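Side-chain contacts in integrase (Bovine immunodeficiency virus, PDB 3KKS), which probably inserts the DNA copy of the viral genome into host DNA, the fragment here being its catalytic core domain: residues W5-T10 against L43-L48; H11-I16 against A108-C113; I17-E22 against G26-Q31. All blocks are in the same frame, centred on the assembly; numbering follows the deposited sequence.

Contact 1. Residues W5-T10 against L43-L48; sequences WQMDNT and LCILQL
L48 puts one methyl over a face of the W5 indole, the CH-pi half of a wholly apolar contact. L48 CD1 lies 4.2 Å from the centroid of the six-membered ring and only 21° off the ring normal, with W5 CZ3 its nearest ring atom at 3.9 Å. The second methyl, CD2, sits over the same face farther toward the rim, 4.1 Å from W5 CD2, so both tips of the isopropyl fork rest on the one face. L48 swings its CG away from the backbone N (chi1 -167°), which carries both branches from the helix toward the strand.

Plain methyl packing makes the other half. M7 is stretched out beyond CG, and its terminal CE reaches 4.2 Å from I45 CD1. I45 is likewise extended; the closest approach is between the two terminal carbons, with the M7 sulfur close behind.

No hydrogen bond joins the segments. The buried W5 NE1 is satisfied by T53 O, and the ring of Y52 meets the indole at about 55°. Strand 4-12 runs between strands 15-22 and 56-59, and this contact seats helix 38-51 on the sheet beside W18, which touches both M7 and C44.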
loop_
_atom_site.group_PDB
_atom_site.type_symbol
_atom_site.label_atom_id
_atom_site.label_comp_id
_atom_site.label_asym_id
_atom_site.label_seq_id
_atom_site.Cartn_x
_atom_site.Cartn_y
_atom_site.Cartn_z
ATOM N N TRP A 5 5.289 2.641 -5.578
ATOM C CA TRP A 5 4.155 2.187 -4.796
ATOM C C TRP A 5 2.895 2.862 -5.305
ATOM O O TRP A 5 2.912 4.050 -5.604
ATOM C CB TRP A 5 4.320 2.556 -3.322
ATOM C CG TRP A 5 5.493 1.944 -2.629
ATOM C CD1 TRP A 5 6.807 2.242 -2.822
ATOM C CD2 TRP A 5 5.451 0.969 -1.575
ATOM N NE1 TRP A 5 7.589 1.517 -1.952
ATOM C CE2 TRP A 5 6.780 0.728 -1.172
ATOM C CE3 TRP A 5 4.412 0.278 -0.931
ATOM C CZ2 TRP A 5 7.108 -0.174 -0.151
ATOM C CZ3 TRP A 5 4.730 -0.619 0.083
ATOM C CH2 TRP A 5 6.075 -0.837 0.466
ATOM N N GLN A 6 1.807 2.102 -5.409
ATOM C CA GLN A 6 0.541 2.674 -5.829
ATOM C C GLN A 6 -0.398 2.634 -4.637
ATOM O O GLN A 6 -0.543 1.600 -3.976
ATOM C CB GLN A 6 -0.084 1.902 -6.990
ATOM C CG GLN A 6 -1.485 2.408 -7.308
ATOM C CD GLN A 6 -1.967 2.011 -8.683
ATOM O OE1 GLN A 6 -3.170 2.064 -8.967
ATOM N NE2 GLN A 6 -1.032 1.622 -9.556
ATOM N N MET A 7 -1.036 3.763 -4.370
ATOM C CA MET A 7 -1.934 3.877 -3.243
ATOM C C MET A 7 -3.366 4.143 -3.652
ATOM O O MET A 7 -3.631 4.751 -4.686
ATOM C CB MET A 7 -1.459 5.000 -2.329
ATOM C CG MET A 7 -1.287 6.325 -3.039
ATOM S SD MET A 7 -0.722 7.645 -1.935
ATOM C CE MET A 7 -0.559 9.002 -3.150
ATOM N N ASP A 8 -4.283 3.684 -2.810
ATOM C CA ASP A 8 -5.711 3.853 -3.024
ATOM C C ASP A 8 -6.393 3.743 -1.671
ATOM O O ASP A 8 -5.851 3.167 -0.727
ATOM C CB ASP A 8 -6.265 2.753 -3.939
ATOM C CG ASP A 8 -5.852 2.927 -5.388
ATOM O OD1 ASP A 8 -6.266 3.938 -6.006
ATOM O OD2 ASP A 8 -5.118 2.053 -5.911
ATOM N N ASN A 9 -7.579 4.323 -1.582
ATOM C CA ASN A 9 -8.364 4.252 -0.372
ATOM C C ASN A 9 -9.437 3.231 -0.668
ATOM O O ASN A 9 -9.959 3.183 -1.779
ATOM C CB ASN A 9 -9.006 5.599 -0.058
ATOM C CG ASN A 9 -8.001 6.610 0.418
ATOM O OD1 ASN A 9 -7.180 6.316 1.282
ATOM N ND2 ASN A 9 -8.061 7.815 -0.133
ATOM N N THR A 10 -9.748 2.395 0.311
ATOM C CA THR A 10 -10.781 1.399 0.115
ATOM C C THR A 10 -11.660 1.389 1.339
ATOM O O THR A 10 -11.382 2.064 2.327
ATOM C CB THR A 10 -10.204 -0.010 -0.060
ATOM O OG1 THR A 10 -9.547 -0.407 1.148
ATOM C CG2 THR A 10 -9.217 -0.038 -1.204
ATOM N N LEU A 43 -0.275 11.731 6.305
ATOM C CA LEU A 43 0.216 10.984 7.460
ATOM C C LEU A 43 0.613 9.572 6.995
ATOM O O LEU A 43 1.662 9.055 7.379
ATOM C CB LEU A 43 -0.882 10.914 8.526
ATOM C CG LEU A 43 -0.744 11.788 9.779
ATOM C CD1 LEU A 43 0.091 13.005 9.488
ATOM C CD2 LEU A 43 -2.123 12.177 10.287
ATOM N N CYS A 44 -0.229 8.967 6.160
ATOM C CA CYS A 44 0.038 7.637 5.628
ATOM C C CYS A 44 1.327 7.594 4.807
ATOM O O CYS A 44 2.117 6.661 4.942
ATOM C CB CYS A 44 -1.133 7.163 4.769
ATOM S SG CYS A 44 -2.584 6.665 5.726
ATOM N N ILE A 45 1.535 8.598 3.958
ATOM C CA ILE A 45 2.745 8.656 3.138
ATOM C C ILE A 45 3.986 8.806 4.016
ATOM O O ILE A 45 5.008 8.184 3.760
ATOM C CB ILE A 45 2.698 9.837 2.137
ATOM C CG1 ILE A 45 1.573 9.625 1.120
ATOM C CG2 ILE A 45 4.029 9.963 1.410
ATOM C CD1 ILE A 45 1.415 10.784 0.145
ATOM N N LEU A 46 3.896 9.641 5.046
ATOM C CA LEU A 46 5.025 9.842 5.953
ATOM C C LEU A 46 5.386 8.540 6.660
ATOM O O LEU A 46 6.567 8.250 6.860
ATOM C CB LEU A 46 4.708 10.948 6.968
ATOM C CG LEU A 46 4.851 12.369 6.392
ATOM C CD1 LEU A 46 4.257 13.388 7.337
ATOM C CD2 LEU A 46 6.316 12.681 6.134
ATOM N N GLN A 47 4.369 7.760 7.029
ATOM C CA GLN A 47 4.580 6.463 7.680
ATOM C C GLN A 47 5.238 5.495 6.693
ATOM O O GLN A 47 6.148 4.747 7.043
ATOM C CB GLN A 47 3.247 5.853 8.120
ATOM C CG GLN A 47 2.598 6.455 9.362
ATOM C CD GLN A 47 2.982 5.726 10.647
ATOM O OE1 GLN A 47 3.061 4.495 10.677
ATOM N NE2 GLN A 47 3.204 6.485 11.717
ATOM N N LEU A 48 4.758 5.508 5.452
ATOM C CA LEU A 48 5.292 4.632 4.417
ATOM C C LEU A 48 6.755 4.958 4.137
ATOM O O LEU A 48 7.599 4.066 4.055
ATOM C CB LEU A 48 4.495 4.790 3.123
ATOM C CG LEU A 48 4.766 3.695 2.088
ATOM C CD1 LEU A 48 4.145 2.376 2.565
ATOM C CD2 LEU A 48 4.182 4.096 0.750
#

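Contact 2. Residues H11-I16 against A108-C113; sequences HWNKTI and AYQGDC
The side-chain amide of Q110 comes up to the edge of the W12 indole, near the ring plane in position but with its own plane turned 51° from it. Q110 CD lies 3.7 Å from W12 CZ2, and the amide atom modelled as NE2 is 3.3 Å from W12 NE1. That amide is probably turned over in the model, so its nitrogen and oxygen cannot be told apart with confidence. Q110 holds CG between its backbone N and carbonyl carbon (chi1 61°), and from there the chain runs straight out to the indole.

This meeting of indole edge and amide is the close part of the contact, and bonds within the hairpin hold W12 in place for it. W12 and T15 bracket a type II' turn, closed by W12 N to T15 O at 3.0 Å and, weakly, by T15 N to W12 O. The T15 hydroxyl adds a donor to the same carbonyl: T15 OG1 is 2.7 Å from W12 O, in the carbonyl plane. W12 also touches L106 and A107 of helix 89-109.

The outer side is looser. The N13 amide comes only to 3.8 Å, from its ND2 to the modelled Q110 NE2; the two amides are nearly coplanar in orientation, 12° apart. N13 is exposed, and beyond it at the turn K14 has no modelled atoms past CB. This small surface contact thus leans the hairpin of strands 4-12 and 15-22 on the C-terminal region of helix 89-109, while T15 touches V116 and Y109 packs on L122 and S126, all in helix 116-129.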
loop_
_atom_site.group_PDB
_atom_site.type_symbol
_atom_site.label_atom_id
_atom_site.label_comp_id
_atom_site.label_asym_id
_atom_site.label_seq_id
_atom_site.Cartn_x
_atom_site.Cartn_y
_atom_site.Cartn_z
ATOM N N HIS A 11 -12.724 0.608 1.264
ATOM C CA HIS A 11 -13.648 0.487 2.367
ATOM C C HIS A 11 -13.867 -0.962 2.705
ATOM O O HIS A 11 -13.953 -1.827 1.841
ATOM C CB HIS A 11 -14.994 1.116 2.018
ATOM C CG HIS A 11 -14.908 2.564 1.686
ATOM N ND1 HIS A 11 -15.261 3.559 2.573
ATOM C CD2 HIS A 11 -14.450 3.196 0.574
ATOM C CE1 HIS A 11 -15.021 4.735 2.027
ATOM N NE2 HIS A 11 -14.530 4.545 0.819
ATOM N N TRP A 12 -13.956 -1.195 3.998
ATOM C CA TRP A 12 -14.207 -2.496 4.573
ATOM C C TRP A 12 -15.241 -2.127 5.624
ATOM O O TRP A 12 -14.889 -1.614 6.677
ATOM C CB TRP A 12 -12.943 -3.010 5.221
ATOM C CG TRP A 12 -13.191 -4.280 5.892
ATOM C CD1 TRP A 12 -13.205 -4.515 7.223
ATOM C CD2 TRP A 12 -13.432 -5.517 5.247
ATOM N NE1 TRP A 12 -13.433 -5.846 7.457
ATOM C CE2 TRP A 12 -13.575 -6.486 6.257
ATOM C CE3 TRP A 12 -13.535 -5.907 3.905
ATOM C CZ2 TRP A 12 -13.822 -7.832 5.971
ATOM C CZ3 TRP A 12 -13.782 -7.260 3.609
ATOM C CH2 TRP A 12 -13.917 -8.203 4.645
ATOM N N ASN A 13 -16.515 -2.342 5.305
ATOM C CA ASN A 13 -17.619 -1.948 6.174
ATOM C C ASN A 13 -17.528 -0.449 6.342
ATOM O O ASN A 13 -17.253 0.250 5.381
ATOM C CB ASN A 13 -17.538 -2.660 7.508
ATOM C CG ASN A 13 -17.473 -4.131 7.328
ATOM O OD1 ASN A 13 -18.101 -4.671 6.417
ATOM N ND2 ASN A 13 -16.706 -4.804 8.175
ATOM N N LYS A 14 -17.708 0.056 7.553
ATOM C CA LYS A 14 -17.636 1.503 7.749
ATOM C C LYS A 14 -16.230 2.055 7.841
ATOM O O LYS A 14 -16.016 3.259 7.750
ATOM C CB LYS A 14 -18.415 1.912 8.994
ATOM N N THR A 15 -15.257 1.178 8.008
ATOM C CA THR A 15 -13.892 1.648 8.131
ATOM C C THR A 15 -13.235 1.933 6.787
ATOM O O THR A 15 -13.375 1.164 5.838
ATOM C CB THR A 15 -13.040 0.642 8.897
ATOM O OG1 THR A 15 -12.893 -0.531 8.105
ATOM C CG2 THR A 15 -13.702 0.265 10.215
ATOM N N ILE A 16 -12.540 3.064 6.709
ATOM C CA ILE A 16 -11.831 3.457 5.495
ATOM C C ILE A 16 -10.402 2.942 5.648
ATOM O O ILE A 16 -9.818 3.044 6.725
ATOM C CB ILE A 16 -11.737 4.993 5.332
ATOM C CG1 ILE A 16 -13.113 5.648 5.497
ATOM C CG2 ILE A 16 -11.157 5.325 3.959
ATOM C CD1 ILE A 16 -13.065 7.174 5.420
ATOM N N ALA A 108 -11.337 -13.072 6.934
ATOM C CA ALA A 108 -10.973 -14.158 7.826
ATOM C C ALA A 108 -10.630 -13.707 9.240
ATOM O O ALA A 108 -11.165 -14.237 10.211
ATOM C CB ALA A 108 -9.811 -14.947 7.236
ATOM N N TYR A 109 -9.760 -12.712 9.362
ATOM C CA TYR A 109 -9.321 -12.262 10.673
ATOM C C TYR A 109 -10.238 -11.375 11.511
ATOM O O TYR A 109 -10.099 -11.342 12.729
ATOM C CB TYR A 109 -7.950 -11.596 10.536
ATOM C CG TYR A 109 -6.860 -12.543 10.068
ATOM C CD1 TYR A 109 -6.536 -13.691 10.802
ATOM C CD2 TYR A 109 -6.134 -12.284 8.907
ATOM C CE1 TYR A 109 -5.511 -14.550 10.390
ATOM C CE2 TYR A 109 -5.114 -13.137 8.486
ATOM C CZ TYR A 109 -4.804 -14.264 9.231
ATOM O OH TYR A 109 -3.778 -15.092 8.824
ATOM N N GLN A 110 -11.175 -10.670 10.883
ATOM C CA GLN A 110 -12.059 -9.781 11.629
ATOM C C GLN A 110 -12.809 -10.496 12.751
ATOM O O GLN A 110 -13.037 -9.928 13.817
ATOM C CB GLN A 110 -13.061 -9.102 10.686
ATOM C CG GLN A 110 -13.971 -10.057 9.939
ATOM C CD GLN A 110 -15.052 -9.335 9.161
ATOM O OE1 GLN A 110 -15.804 -9.949 8.404
ATOM N NE2 GLN A 110 -15.137 -8.020 9.342
ATOM N N GLY A 111 -13.184 -11.745 12.509
ATOM C CA GLY A 111 -13.892 -12.499 13.525
ATOM C C GLY A 111 -12.986 -13.020 14.627
ATOM O O GLY A 111 -13.468 -13.568 15.614
ATOM N N ASP A 112 -11.674 -12.852 14.475
ATOM C CA ASP A 112 -10.731 -13.334 15.492
ATOM C C ASP A 112 -10.192 -12.197 16.371
ATOM O O ASP A 112 -9.514 -12.451 17.372
ATOM C CB ASP A 112 -9.522 -14.020 14.835
ATOM C CG ASP A 112 -9.898 -15.221 13.993
ATOM O OD1 ASP A 112 -9.071 -15.620 13.150
ATOM O OD2 ASP A 112 -10.998 -15.780 14.165
ATOM N N CYS A 113 -10.479 -10.953 15.989
ATOM C CA CYS A 113 -9.985 -9.786 16.721
ATOM C C CYS A 113 -11.094 -8.840 17.160
ATOM O O CYS A 113 -12.168 -8.797 16.559
ATOM C CB CYS A 113 -9.031 -8.970 15.847
ATOM S SG CYS A 113 -7.793 -9.902 14.899
#

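Contact 3. Residues I17-E22 against G26-Q31; sequences IWVAVE and GLVEAQ
V19 and V28 both hold CG1 anti to the backbone N (chi1 178° and -175°), which brings these two methyls to 4.1 Å from each other, V19 CG1 to V28 CG1. V19 CG2, beside its own backbone N, instead meets A30 CB at 4.0 Å. I17, two residues before V19, reaches the same methyl, I17 CG2 to A30 CB 3.9 Å. V21 joins this apolar face, on which helices 89-109 and 116-129 pack through residues such as L102, A98 and L124.

The backbones are locked by reciprocal bonds in the hydrogen-bonded pairs W18-Q31 and A20-E29. In the second pair A20 N to E29 O is 2.7 Å and almost straight at 174°. Toward the turn, E22 N binds L27 O at 2.9 Å, and G26 N returns to E22 O at 2.7 Å. The E22 carboxylate curls back over the turn to S25 OG and N24 N.

On the other face W18 packs against L48 of helix 38-51, and E29 OE2 bonds to Y52 OH. Strands 15-22 and 28-33, paired antiparallel, form the beta hairpin at the edge of the mixed, helix-flanked sheet of the RNase H-like integrase fold.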
loop_
_atom_site.group_PDB
_atom_site.type_symbol
_atom_site.label_atom_id
_atom_site.label_comp_id
_atom_site.label_asym_id
_atom_site.label_seq_id
_atom_site.Cartn_x
_atom_site.Cartn_y
_atom_site.Cartn_z
ATOM N N ILE A 17 -9.826 2.407 4.580
ATOM C CA ILE A 17 -8.465 1.893 4.677
ATOM C C ILE A 17 -7.572 2.340 3.525
ATOM O O ILE A 17 -7.848 2.041 2.363
ATOM C CB ILE A 17 -8.464 0.346 4.734
ATOM C CG1 ILE A 17 -9.140 -0.125 6.023
ATOM C CG2 ILE A 17 -7.031 -0.187 4.669
ATOM C CD1 ILE A 17 -9.426 -1.619 6.056
ATOM N N TRP A 18 -6.517 3.077 3.862
ATOM C CA TRP A 18 -5.544 3.537 2.880
ATOM C C TRP A 18 -4.673 2.321 2.579
ATOM O O TRP A 18 -4.218 1.644 3.500
ATOM C CB TRP A 18 -4.680 4.639 3.476
ATOM C CG TRP A 18 -3.668 5.193 2.530
ATOM C CD1 TRP A 18 -3.890 6.097 1.524
ATOM C CD2 TRP A 18 -2.262 4.919 2.517
ATOM N NE1 TRP A 18 -2.709 6.406 0.898
ATOM C CE2 TRP A 18 -1.690 5.698 1.489
ATOM C CE3 TRP A 18 -1.427 4.091 3.286
ATOM C CZ2 TRP A 18 -0.320 5.684 1.202
ATOM C CZ3 TRP A 18 -0.053 4.075 3.001
ATOM C CH2 TRP A 18 0.482 4.870 1.970
ATOM N N VAL A 19 -4.433 2.050 1.300
ATOM C CA VAL A 19 -3.640 0.894 0.894
ATOM C C VAL A 19 -2.551 1.215 -0.123
ATOM O O VAL A 19 -2.807 1.831 -1.154
ATOM C CB VAL A 19 -4.556 -0.196 0.276
ATOM C CG1 VAL A 19 -3.717 -1.386 -0.200
ATOM C CG2 VAL A 19 -5.603 -0.645 1.292
ATOM N N ALA A 20 -1.329 0.781 0.154
ATOM C CA ALA A 20 -0.234 1.011 -0.781
ATOM C C ALA A 20 0.394 -0.326 -1.138
ATOM O O ALA A 20 0.631 -1.159 -0.268
ATOM C CB ALA A 20 0.822 1.949 -0.171
ATOM N N VAL A 21 0.653 -0.534 -2.427
ATOM C CA VAL A 21 1.262 -1.773 -2.880
ATOM C C VAL A 21 2.558 -1.491 -3.616
ATOM O O VAL A 21 2.594 -0.650 -4.519
ATOM C CB VAL A 21 0.330 -2.554 -3.832
ATOM C CG1 VAL A 21 1.011 -3.854 -4.281
ATOM C CG2 VAL A 21 -0.995 -2.844 -3.134
ATOM N N GLU A 22 3.625 -2.184 -3.233
ATOM C CA GLU A 22 4.900 -1.992 -3.910
ATOM C C GLU A 22 4.829 -2.911 -5.127
ATOM O O GLU A 22 4.734 -4.124 -4.988
ATOM C CB GLU A 22 6.057 -2.368 -2.985
ATOM C CG GLU A 22 7.403 -1.797 -3.416
ATOM C CD GLU A 22 8.195 -2.748 -4.290
ATOM O OE1 GLU A 22 8.590 -2.350 -5.399
ATOM O OE2 GLU A 22 8.428 -3.894 -3.858
ATOM N N GLY A 26 5.143 -6.724 -4.638
ATOM C CA GLY A 26 3.762 -7.052 -4.340
ATOM C C GLY A 26 3.493 -6.868 -2.853
ATOM O O GLY A 26 2.403 -7.157 -2.370
ATOM N N LEU A 27 4.495 -6.390 -2.120
ATOM C CA LEU A 27 4.364 -6.172 -0.682
ATOM C C LEU A 27 3.230 -5.188 -0.449
ATOM O O LEU A 27 3.132 -4.171 -1.136
ATOM C CB LEU A 27 5.668 -5.604 -0.102
ATOM C CG LEU A 27 5.940 -5.766 1.403
ATOM C CD1 LEU A 27 7.243 -5.086 1.763
ATOM C CD2 LEU A 27 4.834 -5.152 2.207
ATOM N N VAL A 28 2.377 -5.478 0.525
ATOM C CA VAL A 28 1.256 -4.596 0.808
ATOM C C VAL A 28 1.393 -3.872 2.133
ATOM O O VAL A 28 1.841 -4.451 3.126
ATOM C CB VAL A 28 -0.080 -5.372 0.849
ATOM C CG1 VAL A 28 -1.251 -4.390 1.038
ATOM C CG2 VAL A 28 -0.259 -6.173 -0.431
ATOM N N GLU A 29 1.010 -2.600 2.126
ATOM C CA GLU A 29 1.009 -1.758 3.316
ATOM C C GLU A 29 -0.363 -1.113 3.364
ATOM O O GLU A 29 -0.878 -0.671 2.337
ATOM C CB GLU A 29 2.069 -0.676 3.229
ATOM C CG GLU A 29 3.226 -0.907 4.164
ATOM C CD GLU A 29 2.780 -1.325 5.557
ATOM O OE1 GLU A 29 1.896 -0.654 6.145
ATOM O OE2 GLU A 29 3.326 -2.330 6.063
ATOM N N ALA A 30 -0.966 -1.068 4.543
ATOM C CA ALA A 30 -2.296 -0.484 4.671
ATOM C C ALA A 30 -2.442 0.135 6.040
ATOM O O ALA A 30 -1.700 -0.205 6.960
ATOM C CB ALA A 30 -3.374 -1.558 4.453
ATOM N N GLN A 31 -3.412 1.029 6.177
ATOM C CA GLN A 31 -3.620 1.717 7.443
ATOM C C GLN A 31 -5.063 2.192 7.509
ATOM O O GLN A 31 -5.582 2.708 6.524
ATOM C CB GLN A 31 -2.699 2.938 7.508
ATOM C CG GLN A 31 -2.034 3.182 8.837
ATOM C CD GLN A 31 -0.726 2.426 8.982
ATOM O OE1 GLN A 31 -0.694 1.196 8.959
ATOM N NE2 GLN A 31 0.365 3.163 9.134
#

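How the contacts relate
Strand 4-12 opens the chain with 5-10, and its end turns through 11-16 into strand 15-22. Contact 3 closes first: three residues separate 17-22 from 26-31, completing the hairpin. Contact 1 closes next, when 43-48 returns to the first strand on the face carrying W18; contact 3 lies wholly within its loop. Contact 2 comes last, 91 residues after 11-16, and encloses contact 3 while crossing contact 1. Backbone pairing of D8 with V19 and T10 with I17 links contacts 1 and 3, whose centres are about 7 Å apart. Together they tie the three antiparallel strands to helix 38-51, and the far hairpin turn to helix 89-109.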